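Local structure of Zn-dependent hydrolase of metallo-beta-lactamase superfamily TM0207 (Thermotoga maritima, 1VJN) at residues Asn63-Val68 / Phe72-Arg77; Lys89-Phe94 / Val133-Glu138. The protein is a putative zinc-dependent hydrolase of the metallo-beta-lactamase superfamily whose substrate and reaction are not established. All coordinates share one frame; numbering follows the deposited sequence.

Overall arrangement
The two contacts belong to the two different sheets of the metallo-hydrolase fold, their centres 21 Å apart and their nearest atoms about 5 Å apart without touching. Interaction 1 is a surface contact: a loop folds back beside strand 73-75, an edge strand of the six-stranded sheet, and packs on F72, just before the strand, and on V74 within it. Interaction 2 is partly buried and joins elements far apart in sequence, placing the last turn of helix 130-136 on strand 86-95 of the eight-stranded sheet. Ring and methyl packing holds interaction 1, with no polar bond between its segments, whereas interaction 2 adds a lysine-to-carbonyl hydrogen bond to its apolar packing.

Interaction 1. Residues Asn63-Val68 / Phe72-Arg77; sequences NAHHLV and FRVIDR
F72 and H65 carry the contact: F72 meets H65 and V68, and H65 also meets V74. The aromatic pair is oblique, with ring centroids 5.7 Å apart and planes turned 87° against each other. H65 CD2 comes within 3.8 Å of F72 CE1. In a CH-pi contact, the CG2 methyl of V74 lies over one face of the imidazole, displaced toward the NE2 and CE1 rim, 4.0 Å from the ring centroid. On the other face sits OD1 of N63, although that residue is poorly ordered.

V68 packs its aliphatic side chain against the phenyl ring, CB 3.8 Å from F72 CE2. The V68 carbonyl oxygen also reaches the edge of that ring near its plane, its O lying 3.5 Å from F72 CE2. With chi1 of 46°, F72 CG stands between its own backbone N and carbonyl carbon, which swings the ring back under the loop.

Polar bonds stay within each segment or lead to outside partners. H66 ND1 donates to N63 O at 3.0 Å, folding the loop on itself. H65 ND1 bonds to the carboxylate of E55, which helps set the rotation of the imidazole.

The loop directly follows a His-X-His-X-Asp-His sequence, which binds the metals in relatives; its residues 60-62 are unmodelled. Strand 73-75 runs parallel to strand 52-54, with R73 and I75 each bonding to the backbone of V53. H65 and F72 both rest on the V53 side chain, so the loop connecting these two strands packs against both.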
ATOM      1  N   ASN A  63       7.197  -7.935 -17.407  1.00 59.55           N
ATOM      2  CA  ASN A  63       5.935  -7.201 -17.374  1.00 59.84           C
ATOM      3  C   ASN A  63       4.871  -7.897 -16.519  1.00 58.94           C
ATOM      4  O   ASN A  63       4.189  -8.817 -16.967  1.00 58.41           O
ATOM      5  CB  ASN A  63       5.411  -6.958 -18.801  1.00 61.40           C
ATOM      6  CG  ASN A  63       4.146  -6.080 -18.832  1.00 64.40           C
ATOM      7  OD1 ASN A  63       3.508  -5.852 -17.803  1.00 63.93           O
ATOM      8  ND2 ASN A  63       3.782  -5.597 -20.023  1.00 64.68           N
ATOM      9  N   ALA A  64       4.744  -7.429 -15.284  1.00 58.19           N
ATOM     10  CA  ALA A  64       3.687  -7.858 -14.363  1.00 58.87           C
ATOM     11  C   ALA A  64       2.264  -7.542 -14.882  1.00 58.42           C
ATOM     12  O   ALA A  64       1.337  -8.383 -14.787  1.00 57.58           O
ATOM     13  CB  ALA A  64       3.899  -7.173 -12.988  1.00 58.01           C
ATOM     14  N   HIS A  65       2.132  -6.327 -15.436  1.00 56.89           N
ATOM     15  CA  HIS A  65       0.839  -5.665 -15.658  1.00 54.38           C
ATOM     16  C   HIS A  65       0.215  -5.933 -17.014  1.00 54.52           C
ATOM     17  O   HIS A  65      -0.807  -5.333 -17.342  1.00 54.38           O
ATOM     18  CB  HIS A  65       0.940  -4.138 -15.413  1.00 51.69           C
ATOM     19  CG  HIS A  65       1.758  -3.402 -16.421  1.00 47.69           C
ATOM     20  ND1 HIS A  65       2.951  -2.789 -16.100  1.00 49.16           N
ATOM     21  CD2 HIS A  65       1.565  -3.181 -17.745  1.00 50.03           C
ATOM     22  CE1 HIS A  65       3.462  -2.227 -17.184  1.00 52.53           C
ATOM     23  NE2 HIS A  65       2.634  -2.440 -18.195  1.00 52.19           N
ATOM     24  N   HIS A  66       0.780  -6.851 -17.791  1.00 55.94           N
ATOM     25  CA  HIS A  66       0.189  -7.168 -19.110  1.00 56.11           C
ATOM     26  C   HIS A  66      -1.204  -7.884 -19.056  1.00 53.40           C
ATOM     27  O   HIS A  66      -1.855  -8.046 -20.081  1.00 49.90           O
ATOM     28  CB  HIS A  66       1.191  -7.969 -19.956  1.00 58.31           C
ATOM     29  CG  HIS A  66       1.205  -9.430 -19.646  1.00 65.05           C
ATOM     30  ND1 HIS A  66       1.892  -9.958 -18.572  1.00 66.88           N
ATOM     31  CD2 HIS A  66       0.592 -10.474 -20.257  1.00 68.16           C
ATOM     32  CE1 HIS A  66       1.709 -11.266 -18.542  1.00 71.43           C
ATOM     33  NE2 HIS A  66       0.923 -11.604 -19.551  1.00 73.38           N
ATOM     34  N   LEU A  67      -1.656  -8.299 -17.870  1.00 51.39           N
ATOM     35  CA  LEU A  67      -2.972  -8.922 -17.710  1.00 49.72           C
ATOM     36  C   LEU A  67      -4.037  -8.063 -16.979  1.00 47.07           C
ATOM     37  O   LEU A  67      -5.151  -8.540 -16.743  1.00 48.34           O
ATOM     38  CB  LEU A  67      -2.811 -10.244 -16.969  1.00 51.13           C
ATOM     39  CG  LEU A  67      -2.046 -11.348 -17.705  1.00 57.80           C
ATOM     40  CD1 LEU A  67      -1.895 -12.541 -16.764  1.00 60.60           C
ATOM     41  CD2 LEU A  67      -2.722 -11.782 -19.029  1.00 60.75           C
ATOM     42  N   VAL A  68      -3.700  -6.822 -16.613  1.00 41.19           N
ATOM     43  CA  VAL A  68      -4.670  -5.879 -16.046  1.00 34.50           C
ATOM     44  C   VAL A  68      -5.452  -5.325 -17.224  1.00 28.55           C
ATOM     45  O   VAL A  68      -4.892  -5.141 -18.276  1.00 25.76           O
ATOM     46  CB  VAL A  68      -3.970  -4.707 -15.290  1.00 34.70           C
ATOM     47  CG1 VAL A  68      -4.983  -3.699 -14.750  1.00 31.57           C
ATOM     48  CG2 VAL A  68      -3.118  -5.224 -14.144  1.00 34.36           C
ATOM     49  N   PHE A  72      -4.796   1.980 -19.218  1.00 18.01           N
ATOM     50  CA  PHE A  72      -4.273   2.659 -18.040  1.00 17.21           C
ATOM     51  C   PHE A  72      -2.981   3.413 -18.280  1.00 15.62           C
ATOM     52  O   PHE A  72      -2.286   3.203 -19.256  1.00 14.01           O
ATOM     53  CB  PHE A  72      -4.104   1.673 -16.882  1.00 16.45           C
ATOM     54  CG  PHE A  72      -3.449   0.383 -17.273  1.00 20.59           C
ATOM     55  CD1 PHE A  72      -2.076   0.298 -17.404  1.00 17.66           C
ATOM     56  CD2 PHE A  72      -4.205  -0.741 -17.512  1.00 20.69           C
ATOM     57  CE1 PHE A  72      -1.477  -0.909 -17.781  1.00 16.61           C
ATOM     58  CE2 PHE A  72      -3.619  -1.934 -17.900  1.00 17.70           C
ATOM     59  CZ  PHE A  72      -2.263  -2.033 -18.001  1.00 20.12           C
ATOM     60  N   ARG A  73      -2.714   4.343 -17.380  1.00 15.14           N
ATOM     61  CA  ARG A  73      -1.446   5.010 -17.266  1.00 17.31           C
ATOM     62  C   ARG A  73      -0.583   4.194 -16.296  1.00 16.84           C
ATOM     63  O   ARG A  73      -0.998   3.912 -15.170  1.00 18.34           O
ATOM     64  CB  ARG A  73      -1.659   6.415 -16.713  1.00 17.22           C
ATOM     65  CG  ARG A  73      -0.418   7.156 -16.304  1.00 19.05           C
ATOM     66  CD  ARG A  73       0.609   7.194 -17.360  1.00 30.43           C
ATOM     67  NE  ARG A  73       1.120   8.553 -17.518  1.00 44.72           N
ATOM     68  CZ  ARG A  73       2.296   8.973 -17.097  1.00 32.05           C
ATOM     69  NH1 ARG A  73       3.156   8.143 -16.487  1.00 33.02           N
ATOM     70  NH2 ARG A  73       2.636  10.222 -17.338  1.00 46.31           N
ATOM     71  N   VAL A  74       0.602   3.778 -16.744  1.00 15.66           N
ATOM     72  CA  VAL A  74       1.535   3.061 -15.877  1.00 16.54           C
ATOM     73  C   VAL A  74       2.417   4.134 -15.253  1.00 16.65           C
ATOM     74  O   VAL A  74       2.973   4.910 -15.994  1.00 15.44           O
ATOM     75  CB  VAL A  74       2.446   2.144 -16.672  1.00 15.28           C
ATOM     76  CG1 VAL A  74       3.511   1.492 -15.713  1.00 18.37           C
ATOM     77  CG2 VAL A  74       1.632   1.102 -17.364  1.00 19.79           C
ATOM     78  N   ILE A  75       2.567   4.155 -13.929  1.00 16.17           N
ATOM     79  CA  ILE A  75       3.474   5.085 -13.253  1.00 19.79           C
ATOM     80  C   ILE A  75       4.510   4.242 -12.501  1.00 18.77           C
ATOM     81  O   ILE A  75       4.164   3.437 -11.651  1.00 17.84           O
ATOM     82  CB  ILE A  75       2.725   6.016 -12.307  1.00 17.26           C
ATOM     83  CG1 ILE A  75       1.640   6.752 -13.031  1.00 22.01           C
ATOM     84  CG2 ILE A  75       3.636   7.063 -11.691  1.00 22.85           C
ATOM     85  CD1 ILE A  75       0.801   7.584 -12.149  1.00 17.88           C
ATOM     86  N   ASP A  76       5.779   4.370 -12.914  1.00 20.07           N
ATOM     87  CA  ASP A  76       6.860   3.636 -12.298  1.00 22.66           C
ATOM     88  C   ASP A  76       8.073   4.511 -11.993  1.00 22.79           C
ATOM     89  O   ASP A  76       9.150   3.993 -11.824  1.00 23.49           O
ATOM     90  CB  ASP A  76       7.285   2.470 -13.178  1.00 23.62           C
ATOM     91  CG  ASP A  76       7.721   2.898 -14.560  1.00 30.32           C
ATOM     92  OD1 ASP A  76       7.871   4.112 -14.849  1.00 31.39           O
ATOM     93  OD2 ASP A  76       7.909   2.061 -15.457  1.00 44.42           O
ATOM     94  N   ARG A  77       7.860   5.818 -11.882  1.00 23.63           N
ATOM     95  CA  ARG A  77       8.888   6.777 -11.515  1.00 21.97           C
ATOM     96  C   ARG A  77       8.353   7.763 -10.492  1.00 21.56           C
ATOM     97  O   ARG A  77       7.162   8.036 -10.477  1.00 23.57           O
ATOM     98  CB  ARG A  77       9.355   7.539 -12.754  1.00 21.78           C
ATOM     99  CG  ARG A  77      10.128   6.674 -13.653  1.00 25.03           C
ATOM    100  CD  ARG A  77      10.441   7.201 -14.993  1.00 42.08           C
ATOM    101  NE  ARG A  77      11.116   6.113 -15.699  1.00 52.38           N
ATOM    102  CZ  ARG A  77      12.431   5.874 -15.671  1.00 57.31           C
ATOM    103  NH1 ARG A  77      13.281   6.700 -15.043  1.00 57.50           N
ATOM    104  NH2 ARG A  77      12.900   4.818 -16.336  1.00 60.86           N
TER

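Interaction 2. Residues Lys89-Phe94 / Val133-Glu138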
ATOM      1  N   LYS A  89       1.424  10.830  -6.252  1.00 20.05           N
ATOM      2  CA  LYS A  89       2.762  11.262  -5.973  1.00 22.27           C
ATOM      3  C   LYS A  89       3.635  10.057  -5.706  1.00 20.08           C
ATOM      4  O   LYS A  89       3.282   9.211  -4.889  1.00 18.98           O
ATOM      5  CB  LYS A  89       2.731  12.203  -4.767  1.00 24.45           C
ATOM      6  CG  LYS A  89       4.117  12.724  -4.358  1.00 33.73           C
ATOM      7  CD  LYS A  89       4.068  13.796  -3.248  1.00 31.89           C
ATOM      8  CE  LYS A  89       5.381  14.582  -3.262  1.00 43.73           C
ATOM      9  NZ  LYS A  89       5.521  15.661  -2.193  1.00 42.95           N
ATOM     10  N   GLY A  90       4.778   9.991  -6.380  1.00 19.76           N
ATOM     11  CA  GLY A  90       5.780   8.949  -6.190  1.00 18.03           C
ATOM     12  C   GLY A  90       7.015   9.477  -5.487  1.00 20.31           C
ATOM     13  O   GLY A  90       7.577  10.502  -5.903  1.00 16.88           O
ATOM     14  N   VAL A  91       7.454   8.771  -4.446  1.00 17.79           N
ATOM     15  CA  VAL A  91       8.595   9.240  -3.605  1.00 20.97           C
ATOM     16  C   VAL A  91       9.576   8.093  -3.541  1.00 19.24           C
ATOM     17  O   VAL A  91       9.204   7.027  -3.133  1.00 19.98           O
ATOM     18  CB  VAL A  91       8.098   9.649  -2.182  1.00 21.16           C
ATOM     19  CG1 VAL A  91       9.218   9.957  -1.239  1.00 22.86           C
ATOM     20  CG2 VAL A  91       7.162  10.815  -2.274  1.00 23.35           C
ATOM     21  N   GLU A  92      10.798   8.289  -4.029  1.00 15.05           N
ATOM     22  CA  GLU A  92      11.796   7.238  -4.026  1.00 21.23           C
ATOM     23  C   GLU A  92      12.379   7.170  -2.620  1.00 23.32           C
ATOM     24  O   GLU A  92      12.673   8.216  -2.012  1.00 22.95           O
ATOM     25  CB  GLU A  92      12.906   7.553  -5.030  1.00 25.50           C
ATOM     26  CG  GLU A  92      13.715   6.367  -5.544  1.00 35.48           C
ATOM     27  CD  GLU A  92      14.324   6.688  -6.925  1.00 54.08           C
ATOM     28  OE1 GLU A  92      14.983   7.762  -7.078  1.00 55.00           O
ATOM     29  OE2 GLU A  92      14.129   5.889  -7.876  1.00 55.47           O
ATOM     30  N   THR A  93      12.469   5.959  -2.091  1.00 22.68           N
ATOM     31  CA  THR A  93      13.043   5.734  -0.773  1.00 21.74           C
ATOM     32  C   THR A  93      14.345   4.968  -0.834  1.00 26.38           C
ATOM     33  O   THR A  93      15.055   4.837   0.179  1.00 24.27           O
ATOM     34  CB  THR A  93      12.094   4.993   0.153  1.00 21.63           C
ATOM     35  OG1 THR A  93      11.714   3.696  -0.348  1.00 19.76           O
ATOM     36  CG2 THR A  93      10.847   5.736   0.337  1.00 20.80           C
ATOM     37  N   PHE A  94      14.611   4.402  -2.005  1.00 25.53           N
ATOM     38  CA  PHE A  94      15.825   3.735  -2.260  1.00 31.28           C
ATOM     39  C   PHE A  94      16.110   3.806  -3.754  1.00 35.55           C
ATOM     40  O   PHE A  94      15.181   3.693  -4.591  1.00 36.74           O
ATOM     41  CB  PHE A  94      15.737   2.269  -1.873  1.00 33.74           C
ATOM     42  CG  PHE A  94      16.985   1.522  -2.209  1.00 37.15           C
ATOM     43  CD1 PHE A  94      18.163   1.834  -1.549  1.00 39.28           C
ATOM     44  CD2 PHE A  94      17.006   0.575  -3.236  1.00 30.23           C
ATOM     45  CE1 PHE A  94      19.364   1.184  -1.878  1.00 45.29           C
ATOM     46  CE2 PHE A  94      18.194  -0.088  -3.575  1.00 34.88           C
ATOM     47  CZ  PHE A  94      19.379   0.225  -2.895  1.00 40.94           C
ATOM     48  N   VAL A 133       9.275  11.622   5.077  1.00 17.08           N
ATOM     49  CA  VAL A 133       8.068  11.904   5.848  1.00 18.25           C
ATOM     50  C   VAL A 133       7.459  13.251   5.382  1.00 19.33           C
ATOM     51  O   VAL A 133       6.252  13.359   5.149  1.00 19.20           O
ATOM     52  CB  VAL A 133       8.359  11.974   7.348  1.00 18.51           C
ATOM     53  CG1 VAL A 133       7.158  12.497   8.094  1.00 18.62           C
ATOM     54  CG2 VAL A 133       8.833  10.627   7.895  1.00 21.02           C
ATOM     55  N   GLU A 134       8.308  14.261   5.224  1.00 20.13           N
ATOM     56  CA  GLU A 134       7.871  15.617   4.869  1.00 20.83           C
ATOM     57  C   GLU A 134       7.173  15.636   3.504  1.00 21.86           C
ATOM     58  O   GLU A 134       6.121  16.240   3.342  1.00 15.21           O
ATOM     59  CB  GLU A 134       9.076  16.541   4.869  1.00 21.88           C
ATOM     60  CG  GLU A 134       8.792  18.001   4.573  1.00 20.54           C
ATOM     61  CD  GLU A 134      10.042  18.881   4.734  1.00 25.24           C
ATOM     62  OE1 GLU A 134      11.189  18.380   4.607  1.00 27.21           O
ATOM     63  OE2 GLU A 134       9.878  20.086   4.997  1.00 29.34           O
ATOM     64  N   GLU A 135       7.753  14.920   2.553  1.00 24.96           N
ATOM     65  CA  GLU A 135       7.189  14.728   1.222  1.00 27.38           C
ATOM     66  C   GLU A 135       5.940  13.842   1.238  1.00 25.82           C
ATOM     67  O   GLU A 135       5.031  14.082   0.481  1.00 23.83           O
ATOM     68  CB  GLU A 135       8.252  14.076   0.321  1.00 25.81           C
ATOM     69  CG  GLU A 135       8.038  14.233  -1.176  1.00 38.30           C
ATOM     70  CD  GLU A 135       9.311  13.993  -2.038  1.00 41.13           C
ATOM     71  OE1 GLU A 135      10.411  13.692  -1.464  1.00 56.09           O
ATOM     72  OE2 GLU A 135       9.205  14.091  -3.302  1.00 45.32           O
ATOM     73  N   ILE A 136       5.881  12.799   2.063  1.00 24.75           N
ATOM     74  CA  ILE A 136       4.675  11.961   2.044  1.00 22.16           C
ATOM     75  C   ILE A 136       3.490  12.674   2.728  1.00 23.20           C
ATOM     76  O   ILE A 136       2.365  12.656   2.214  1.00 24.76           O
ATOM     77  CB  ILE A 136       4.953  10.544   2.601  1.00 22.98           C
ATOM     78  CG1 ILE A 136       5.902   9.811   1.653  1.00 17.41           C
ATOM     79  CG2 ILE A 136       3.630   9.725   2.767  1.00 19.38           C
ATOM     80  CD1 ILE A 136       6.557   8.682   2.293  1.00 22.46           C
ATOM     81  N   GLY A 137       3.742  13.315   3.861  1.00 23.74           N
ATOM     82  CA  GLY A 137       2.695  14.000   4.635  1.00 21.50           C
ATOM     83  C   GLY A 137       1.830  13.071   5.464  1.00 20.36           C
ATOM     84  O   GLY A 137       2.065  11.867   5.483  1.00 21.72           O
ATOM     85  N   GLU A 138       0.812  13.616   6.147  1.00 19.59           N
ATOM     86  CA  GLU A 138      -0.126  12.784   6.906  1.00 20.66           C
ATOM     87  C   GLU A 138      -0.915  11.846   6.001  1.00 19.83           C
ATOM     88  O   GLU A 138      -1.335  12.238   4.943  1.00 23.64           O
ATOM     89  CB  GLU A 138      -1.034  13.633   7.791  1.00 21.41           C
ATOM     90  CG  GLU A 138      -0.198  14.440   8.778  1.00 32.49           C
ATOM     91  CD  GLU A 138      -0.870  14.619  10.121  1.00 41.94           C
ATOM     92  OE1 GLU A 138      -2.116  14.777  10.155  1.00 43.63           O
ATOM     93  OE2 GLU A 138      -0.131  14.595  11.139  1.00 47.02           O
TER
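The final turn of helix 130-136 passes over strand 86-95, with V91 and I136 the nearest residues at 7.4 Å between CA atoms. A backbone bond from G137 N to V133 O closes that turn, and G137 then leaves helical geometry with a positive phi of 78°.

K89 and E135 carry the polar part. The lysine chain is fully extended, CG anti to the backbone N (chi1 179°), which carries NZ up to the helix, where it donates to E135 O at 3.1 Å. The ammonium approaches from the side of that carbonyl, at a C=O...N angle of 121°, and K89 NZ also packs tightly against E135 CG, 3.1 Å away. A positive charge here probably suits the carboxyl end of the helix. E135 OE2 stays 4.2 Å from K89 NZ, beyond a salt bridge.

The E135 chain runs past V91 in the opposite direction, its CG 3.7 Å from V91 CG2. That same methyl meets I136 CG1 at 4.2 Å, and I136 extends the packing to V108 and V110 of strand 105-113. The helix lies in a beta-alpha-beta crossover between parallel neighbours 116-120 and 141-145, consistent with the alpha-beta-beta-alpha sandwich of metallo-beta-lactamases.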